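Long-range contacts in tartrate dehydrogenase/decarboxylase (PDB 3FLK), which oxidises (+)-tartrate with NAD+, converts meso-tartrate to D-glycerate and decarboxylates D-malate oxidatively to pyruvate, using a magnesium or manganese ion: residues H35-L39 against R318-A322; F176-E180 against Y214-W219. The protein carries 1 engineered substitution. All coordinates share one frame; numbering follows the deposited sequence.

Contact 1. Residues H35-L39 against R318-A322; sequences HGLAL and RYQRA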
ATOM      1  N   HIS A  35      -5.872 -38.892  10.575  1.00 26.65           N
ATOM      2  CA  HIS A  35      -7.213 -38.923   9.986  1.00 26.87           C
ATOM      3  C   HIS A  35      -7.355 -39.913   8.829  1.00 26.94           C
ATOM      4  O   HIS A  35      -8.399 -39.969   8.177  1.00 27.06           O
ATOM      5  CB  HIS A  35      -7.642 -37.512   9.570  1.00 26.78           C
ATOM      6  CG  HIS A  35      -7.779 -36.567  10.720  1.00 26.77           C
ATOM      7  ND1 HIS A  35      -8.929 -36.477  11.475  1.00 26.68           N
ATOM      8  CD2 HIS A  35      -6.903 -35.688  11.263  1.00 26.72           C
ATOM      9  CE1 HIS A  35      -8.759 -35.574  12.425  1.00 26.92           C
ATOM     10  NE2 HIS A  35      -7.539 -35.081  12.319  1.00 26.70           N
ATOM     11  N   GLY A  36      -6.306 -40.697   8.590  1.00 27.16           N
ATOM     12  CA  GLY A  36      -6.326 -41.742   7.569  1.00 27.38           C
ATOM     13  C   GLY A  36      -6.368 -41.228   6.142  1.00 27.65           C
ATOM     14  O   GLY A  36      -6.964 -41.861   5.267  1.00 27.73           O
ATOM     15  N   LEU A  37      -5.736 -40.081   5.906  1.00 27.65           N
ATOM     16  CA  LEU A  37      -5.672 -39.501   4.567  1.00 27.74           C
ATOM     17  C   LEU A  37      -4.593 -40.194   3.751  1.00 27.86           C
ATOM     18  O   LEU A  37      -3.556 -40.594   4.287  1.00 27.96           O
ATOM     19  CB  LEU A  37      -5.375 -37.996   4.625  1.00 27.59           C
ATOM     20  CG  LEU A  37      -6.043 -37.096   5.669  1.00 27.51           C
ATOM     21  CD1 LEU A  37      -5.457 -35.695   5.597  1.00 27.26           C
ATOM     22  CD2 LEU A  37      -7.558 -37.054   5.514  1.00 27.53           C
ATOM     23  N   ALA A  38      -4.838 -40.332   2.452  1.00 28.00           N
ATOM     24  CA  ALA A  38      -3.833 -40.871   1.547  1.00 28.07           C
ATOM     25  C   ALA A  38      -3.214 -39.737   0.739  1.00 28.16           C
ATOM     26  O   ALA A  38      -3.844 -39.189  -0.171  1.00 28.17           O
ATOM     27  CB  ALA A  38      -4.436 -41.934   0.641  1.00 28.21           C
ATOM     28  N   LEU A  39      -1.986 -39.376   1.102  1.00 28.17           N
ATOM     29  CA  LEU A  39      -1.249 -38.314   0.425  1.00 28.13           C
ATOM     30  C   LEU A  39       0.090 -38.831  -0.085  1.00 28.28           C
ATOM     31  O   LEU A  39       0.775 -39.589   0.605  1.00 28.36           O
ATOM     32  CB  LEU A  39      -1.024 -37.121   1.362  1.00 28.00           C
ATOM     33  CG  LEU A  39      -2.219 -36.427   2.029  1.00 27.83           C
ATOM     34  CD1 LEU A  39      -1.723 -35.368   3.004  1.00 27.58           C
ATOM     35  CD2 LEU A  39      -3.180 -35.812   1.013  1.00 27.62           C
ATOM     36  N   ARG A 318     -12.977 -36.272   6.662  1.00 28.06           N
ATOM     37  CA  ARG A 318     -11.634 -36.541   7.184  1.00 27.39           C
ATOM     38  C   ARG A 318     -10.671 -35.382   6.904  1.00 26.78           C
ATOM     39  O   ARG A 318      -9.878 -35.000   7.768  1.00 26.53           O
ATOM     40  CB  ARG A 318     -11.073 -37.836   6.585  1.00 27.41           C
ATOM     41  CG  ARG A 318     -11.829 -39.101   6.970  1.00 27.54           C
ATOM     42  CD  ARG A 318     -11.273 -40.311   6.235  1.00 27.68           C
ATOM     43  NE  ARG A 318     -11.890 -41.559   6.682  1.00 28.56           N
ATOM     44  CZ  ARG A 318     -11.400 -42.345   7.639  1.00 29.20           C
ATOM     45  NH1 ARG A 318     -10.274 -42.024   8.266  1.00 28.95           N
ATOM     46  NH2 ARG A 318     -12.039 -43.460   7.972  1.00 29.26           N
ATOM     47  N   TYR A 319     -10.757 -34.832   5.695  1.00 26.02           N
ATOM     48  CA  TYR A 319      -9.899 -33.727   5.272  1.00 25.46           C
ATOM     49  C   TYR A 319     -10.240 -32.418   5.974  1.00 25.14           C
ATOM     50  O   TYR A 319      -9.345 -31.627   6.288  1.00 25.02           O
ATOM     51  CB  TYR A 319      -9.945 -33.566   3.751  1.00 25.30           C
ATOM     52  CG  TYR A 319      -9.151 -34.625   3.021  1.00 24.94           C
ATOM     53  CD1 TYR A 319      -7.844 -34.380   2.612  1.00 24.77           C
ATOM     54  CD2 TYR A 319      -9.702 -35.883   2.755  1.00 25.03           C
ATOM     55  CE1 TYR A 319      -7.102 -35.351   1.949  1.00 24.75           C
ATOM     56  CE2 TYR A 319      -8.968 -36.863   2.093  1.00 24.86           C
ATOM     57  CZ  TYR A 319      -7.667 -36.589   1.696  1.00 24.99           C
ATOM     58  OH  TYR A 319      -6.932 -37.548   1.040  1.00 25.27           O
ATOM     59  N   GLN A 320     -11.529 -32.200   6.229  1.00 24.85           N
ATOM     60  CA  GLN A 320     -11.983 -31.019   6.961  1.00 24.55           C
ATOM     61  C   GLN A 320     -11.508 -31.048   8.414  1.00 24.36           C
ATOM     62  O   GLN A 320     -11.090 -30.021   8.955  1.00 24.22           O
ATOM     63  CB  GLN A 320     -13.506 -30.879   6.897  1.00 24.69           C
ATOM     64  CG  GLN A 320     -14.035 -29.552   7.440  1.00 25.17           C
ATOM     65  CD  GLN A 320     -13.474 -28.344   6.701  1.00 26.07           C
ATOM     66  OE1 GLN A 320     -13.577 -28.245   5.476  1.00 26.19           O
ATOM     67  NE2 GLN A 320     -12.874 -27.421   7.446  1.00 26.41           N
ATOM     68  N   ARG A 321     -11.571 -32.226   9.032  1.00 23.99           N
ATOM     69  CA  ARG A 321     -11.097 -32.413  10.402  1.00 23.84           C
ATOM     70  C   ARG A 321      -9.581 -32.265  10.491  1.00 23.32           C
ATOM     71  O   ARG A 321      -9.066 -31.755  11.483  1.00 23.20           O
ATOM     72  CB  ARG A 321     -11.524 -33.776  10.952  1.00 24.05           C
ATOM     73  CG  ARG A 321     -13.003 -33.876  11.295  1.00 25.38           C
ATOM     74  CD  ARG A 321     -13.296 -35.118  12.135  1.00 27.73           C
ATOM     75  NE  ARG A 321     -13.125 -36.359  11.379  1.00 29.17           N
ATOM     76  CZ  ARG A 321     -14.107 -37.011  10.763  1.00 30.31           C
ATOM     77  NH1 ARG A 321     -15.352 -36.549  10.809  1.00 30.90           N
ATOM     78  NH2 ARG A 321     -13.847 -38.131  10.103  1.00 30.66           N
ATOM     79  N   ALA A 322      -8.880 -32.718   9.452  1.00 22.84           N
ATOM     80  CA  ALA A 322      -7.429 -32.561   9.362  1.00 22.42           C
ATOM     81  C   ALA A 322      -7.044 -31.081   9.307  1.00 22.18           C
ATOM     82  O   ALA A 322      -6.128 -30.654  10.011  1.00 21.97           O
ATOM     83  CB  ALA A 322      -6.877 -33.308   8.162  1.00 22.31           C
TER
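Leu37 meets the Tyr319 ring squarely: its CD2 methyl stands 3.6 Å from the ring centroid and only 7° off the normal, a CH-pi contact over the middle of one face. The other methyl, CD1, turns to Ala322 CB at 3.8 Å. Leu39 reaches the same ring at its edge, CD2 lying 4.1 Å from Tyr319 CE1, while the Phe6 ring stands nearly perpendicular to that of Tyr319. Replacing Tyr319 with an alanine is likely to leave Leu37 CD2 without the face it covers and Leu39 CD2 without the ring edge beside it. The contact packs helix 317-336 against the connection from helix 17-35 to strand 39-43, an outermost strand of the large mixed sheet in this isopropylmalate dehydrogenase-type fold. The His35 ring lies with one face over the helix backbone, Ala322 N 3.9 Å above its centre and Arg321 C near the rim; CE1 touches Arg321 CB at 3.6 Å, and NE2 is hydrogen-bonded to Asp325. The Arg318 side chain, extended through CG, CD and NE (chi2 175°, chi3 174°), brings NH1 to His35 O at 2.8 Å, the acceptor in the guanidinium plane but the donor well above the carbonyl plane.

Contact 2. Residues F176-E180 against Y214-W219; sequences FDLAE and YPHVSW
Phe176 and Tyr214 form the tight side of a contact between helix 165-181 and the turn leading into strand 218-223, an outermost strand of the mixed sheet of the isocitrate/isopropylmalate dehydrogenase fold. Phe176 CB sits 3.5 Å from the Tyr214 ring centroid, 12° off the normal, so a CH-pi contact covers the face centrally; the two rings meet obliquely. Val217, with CG1 anti to its backbone N (chi1 180°), directs that methyl to Phe176 CD1 at 3.7 Å; CG1 is also 4.0 Å from Ala179 CB. Val187 of the adjacent strand also touches Phe176, Ala179 and Val217, so the cluster packs onto the sheet. Tyr214 OH donates to Asp177 OD1 at 2.6 Å from above the carboxylate plane, while OD2 of this partly exposed residue forms a salt bridge with Lys173. Near exposed His216, packing gives way to polar links and water. A type I turn from Tyr214 to Val217 presents His216 to Glu180: His216 ND1 donates to Glu180 OE2 on its syn side, 2.9 Å away, with an N-H...O angle of 161°. The other carboxylate oxygen, Glu180 OE1, accepts from a water 2.6 Å away, which in turn accepts from His216 N.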
ATOM      1  N   PHE A 176     -18.003 -11.900  -3.350  1.00 13.29           N
ATOM      2  CA  PHE A 176     -19.384 -11.729  -2.895  1.00 13.63           C
ATOM      3  C   PHE A 176     -20.023 -13.051  -2.468  1.00 13.93           C
ATOM      4  O   PHE A 176     -20.753 -13.088  -1.477  1.00 13.92           O
ATOM      5  CB  PHE A 176     -20.235 -11.006  -3.950  1.00 13.53           C
ATOM      6  CG  PHE A 176     -20.137  -9.508  -3.875  1.00 13.34           C
ATOM      7  CD1 PHE A 176     -21.025  -8.780  -3.091  1.00 13.36           C
ATOM      8  CD2 PHE A 176     -19.149  -8.826  -4.574  1.00 13.29           C
ATOM      9  CE1 PHE A 176     -20.934  -7.391  -3.003  1.00 13.30           C
ATOM     10  CE2 PHE A 176     -19.047  -7.436  -4.494  1.00 13.60           C
ATOM     11  CZ  PHE A 176     -19.944  -6.718  -3.709  1.00 13.44           C
ATOM     12  N   ASP A 177     -19.737 -14.126  -3.205  1.00 14.46           N
ATOM     13  CA  ASP A 177     -20.167 -15.473  -2.816  1.00 15.34           C
ATOM     14  C   ASP A 177     -19.606 -15.861  -1.444  1.00 15.64           C
ATOM     15  O   ASP A 177     -20.318 -16.435  -0.617  1.00 15.57           O
ATOM     16  CB  ASP A 177     -19.745 -16.513  -3.860  1.00 15.59           C
ATOM     17  CG  ASP A 177     -20.647 -16.523  -5.089  1.00 16.67           C
ATOM     18  OD1 ASP A 177     -21.754 -15.949  -5.042  1.00 18.34           O
ATOM     19  OD2 ASP A 177     -20.246 -17.116  -6.111  1.00 18.09           O
ATOM     20  N   LEU A 178     -18.333 -15.533  -1.215  1.00 15.98           N
ATOM     21  CA  LEU A 178     -17.660 -15.807   0.056  1.00 16.36           C
ATOM     22  C   LEU A 178     -18.295 -15.020   1.202  1.00 16.63           C
ATOM     23  O   LEU A 178     -18.594 -15.584   2.256  1.00 16.49           O
ATOM     24  CB  LEU A 178     -16.158 -15.502  -0.052  1.00 16.23           C
ATOM     25  CG  LEU A 178     -15.217 -15.911   1.091  1.00 16.50           C
ATOM     26  CD1 LEU A 178     -15.155 -17.420   1.263  1.00 16.94           C
ATOM     27  CD2 LEU A 178     -13.821 -15.355   0.838  1.00 16.62           C
ATOM     28  N   ALA A 179     -18.512 -13.724   0.977  1.00 17.13           N
ATOM     29  CA  ALA A 179     -19.164 -12.852   1.949  1.00 17.81           C
ATOM     30  C   ALA A 179     -20.560 -13.352   2.331  1.00 18.53           C
ATOM     31  O   ALA A 179     -20.943 -13.288   3.497  1.00 18.42           O
ATOM     32  CB  ALA A 179     -19.240 -11.433   1.423  1.00 17.61           C
ATOM     33  N   GLU A 180     -21.302 -13.849   1.343  1.00 19.51           N
ATOM     34  CA  GLU A 180     -22.645 -14.395   1.555  1.00 20.80           C
ATOM     35  C   GLU A 180     -22.634 -15.569   2.545  1.00 21.28           C
ATOM     36  O   GLU A 180     -23.536 -15.696   3.375  1.00 21.45           O
ATOM     37  CB  GLU A 180     -23.266 -14.809   0.212  1.00 20.78           C
ATOM     38  CG  GLU A 180     -24.701 -15.355   0.281  1.00 22.16           C
ATOM     39  CD  GLU A 180     -25.733 -14.303   0.661  1.00 23.39           C
ATOM     40  OE1 GLU A 180     -25.641 -13.164   0.160  1.00 24.14           O
ATOM     41  OE2 GLU A 180     -26.649 -14.623   1.453  1.00 24.11           O
ATOM     42  N   TYR A 214     -26.555  -9.281  -4.854  1.00 21.30           N
ATOM     43  CA  TYR A 214     -26.377  -9.751  -3.480  1.00 21.06           C
ATOM     44  C   TYR A 214     -27.051  -8.821  -2.471  1.00 21.04           C
ATOM     45  O   TYR A 214     -26.378  -8.023  -1.811  1.00 21.04           O
ATOM     46  CB  TYR A 214     -24.888  -9.920  -3.150  1.00 20.89           C
ATOM     47  CG  TYR A 214     -24.191 -10.961  -3.992  1.00 20.69           C
ATOM     48  CD1 TYR A 214     -24.056 -12.275  -3.544  1.00 20.48           C
ATOM     49  CD2 TYR A 214     -23.666 -10.633  -5.241  1.00 20.40           C
ATOM     50  CE1 TYR A 214     -23.415 -13.236  -4.323  1.00 20.35           C
ATOM     51  CE2 TYR A 214     -23.027 -11.582  -6.023  1.00 20.10           C
ATOM     52  CZ  TYR A 214     -22.904 -12.878  -5.562  1.00 20.28           C
ATOM     53  OH  TYR A 214     -22.268 -13.807  -6.350  1.00 20.55           O
ATOM     54  N   PRO A 215     -28.390  -8.923  -2.345  1.00 21.09           N
ATOM     55  CA  PRO A 215     -29.145  -8.085  -1.411  1.00 21.06           C
ATOM     56  C   PRO A 215     -28.700  -8.212   0.053  1.00 20.89           C
ATOM     57  O   PRO A 215     -28.802  -7.240   0.802  1.00 20.95           O
ATOM     58  CB  PRO A 215     -30.592  -8.574  -1.584  1.00 21.22           C
ATOM     59  CG  PRO A 215     -30.483  -9.922  -2.219  1.00 21.31           C
ATOM     60  CD  PRO A 215     -29.274  -9.837  -3.094  1.00 21.04           C
ATOM     61  N   HIS A 216     -28.204  -9.384   0.448  1.00 20.67           N
ATOM     62  CA  HIS A 216     -27.789  -9.619   1.838  1.00 20.63           C
ATOM     63  C   HIS A 216     -26.417  -9.029   2.181  1.00 20.52           C
ATOM     64  O   HIS A 216     -26.121  -8.780   3.354  1.00 20.60           O
ATOM     65  CB  HIS A 216     -27.793 -11.115   2.178  1.00 20.66           C
ATOM     66  CG  HIS A 216     -29.077 -11.815   1.856  1.00 21.22           C
ATOM     67  ND1 HIS A 216     -29.117 -13.106   1.377  1.00 21.56           N
ATOM     68  CD2 HIS A 216     -30.366 -11.403   1.934  1.00 21.53           C
ATOM     69  CE1 HIS A 216     -30.374 -13.462   1.179  1.00 22.05           C
ATOM     70  NE2 HIS A 216     -31.151 -12.447   1.512  1.00 21.70           N
ATOM     71  N   VAL A 217     -25.589  -8.811   1.162  1.00 20.19           N
ATOM     72  CA  VAL A 217     -24.210  -8.359   1.372  1.00 19.92           C
ATOM     73  C   VAL A 217     -24.073  -6.831   1.411  1.00 19.92           C
ATOM     74  O   VAL A 217     -24.456  -6.126   0.476  1.00 19.94           O
ATOM     75  CB  VAL A 217     -23.235  -8.980   0.330  1.00 19.93           C
ATOM     76  CG1 VAL A 217     -21.804  -8.497   0.556  1.00 19.57           C
ATOM     77  CG2 VAL A 217     -23.287 -10.499   0.395  1.00 19.56           C
ATOM     78  N   SER A 218     -23.536  -6.342   2.522  1.00 19.86           N
ATOM     79  CA  SER A 218     -23.158  -4.945   2.676  1.00 19.96           C
ATOM     80  C   SER A 218     -21.827  -4.724   1.952  1.00 19.71           C
ATOM     81  O   SER A 218     -20.920  -5.553   2.050  1.00 19.64           O
ATOM     82  CB  SER A 218     -23.019  -4.626   4.167  1.00 19.93           C
ATOM     83  OG  SER A 218     -22.511  -3.323   4.385  1.00 21.51           O
ATOM     84  N   TRP A 219     -21.708  -3.625   1.212  1.00 19.43           N
ATOM     85  CA  TRP A 219     -20.465  -3.358   0.485  1.00 19.25           C
ATOM     86  C   TRP A 219     -20.038  -1.893   0.497  1.00 18.93           C
ATOM     87  O   TRP A 219     -20.875  -0.986   0.476  1.00 18.67           O
ATOM     88  CB  TRP A 219     -20.525  -3.910  -0.950  1.00 19.64           C
ATOM     89  CG  TRP A 219     -21.163  -2.990  -1.956  1.00 20.34           C
ATOM     90  CD1 TRP A 219     -22.502  -2.807  -2.165  1.00 21.11           C
ATOM     91  CD2 TRP A 219     -20.489  -2.134  -2.892  1.00 20.66           C
ATOM     92  NE1 TRP A 219     -22.702  -1.886  -3.169  1.00 21.41           N
ATOM     93  CE2 TRP A 219     -21.485  -1.459  -3.634  1.00 20.84           C
ATOM     94  CE3 TRP A 219     -19.141  -1.870  -3.173  1.00 20.94           C
ATOM     95  CZ2 TRP A 219     -21.178  -0.535  -4.639  1.00 20.52           C
ATOM     96  CZ3 TRP A 219     -18.834  -0.949  -4.175  1.00 20.72           C
ATOM     97  CH2 TRP A 219     -19.852  -0.293  -4.894  1.00 20.72           C
TER
HETATM   98  O   HOH W   1     -27.471 -11.780  -1.058  1.00 18.37           O

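Contacts 1 and 2 pack helices near the two edges of the same mixed sheet: strand 39-43, which begins at Leu39 of contact 1, and strand 218-223, entered through contact 2, are its outermost strands within the chain. Their centres are 31 Å apart and their nearest atoms about 12 Å, so they do not touch. Both segments of contact 2 fall within the 278 residues that separate the two segments of contact 1. Each centre lies 22 Å from the centre of the chain, and neither contact lies at the oxalate, metal or NADH site. The side chain of Trp219 in contact 2 is about 13 Å from a bound NADH; strand 218-223 ends at His223, which lines an NADH pocket, and helix 224-233 follows with Asp225, a probable metal ligand.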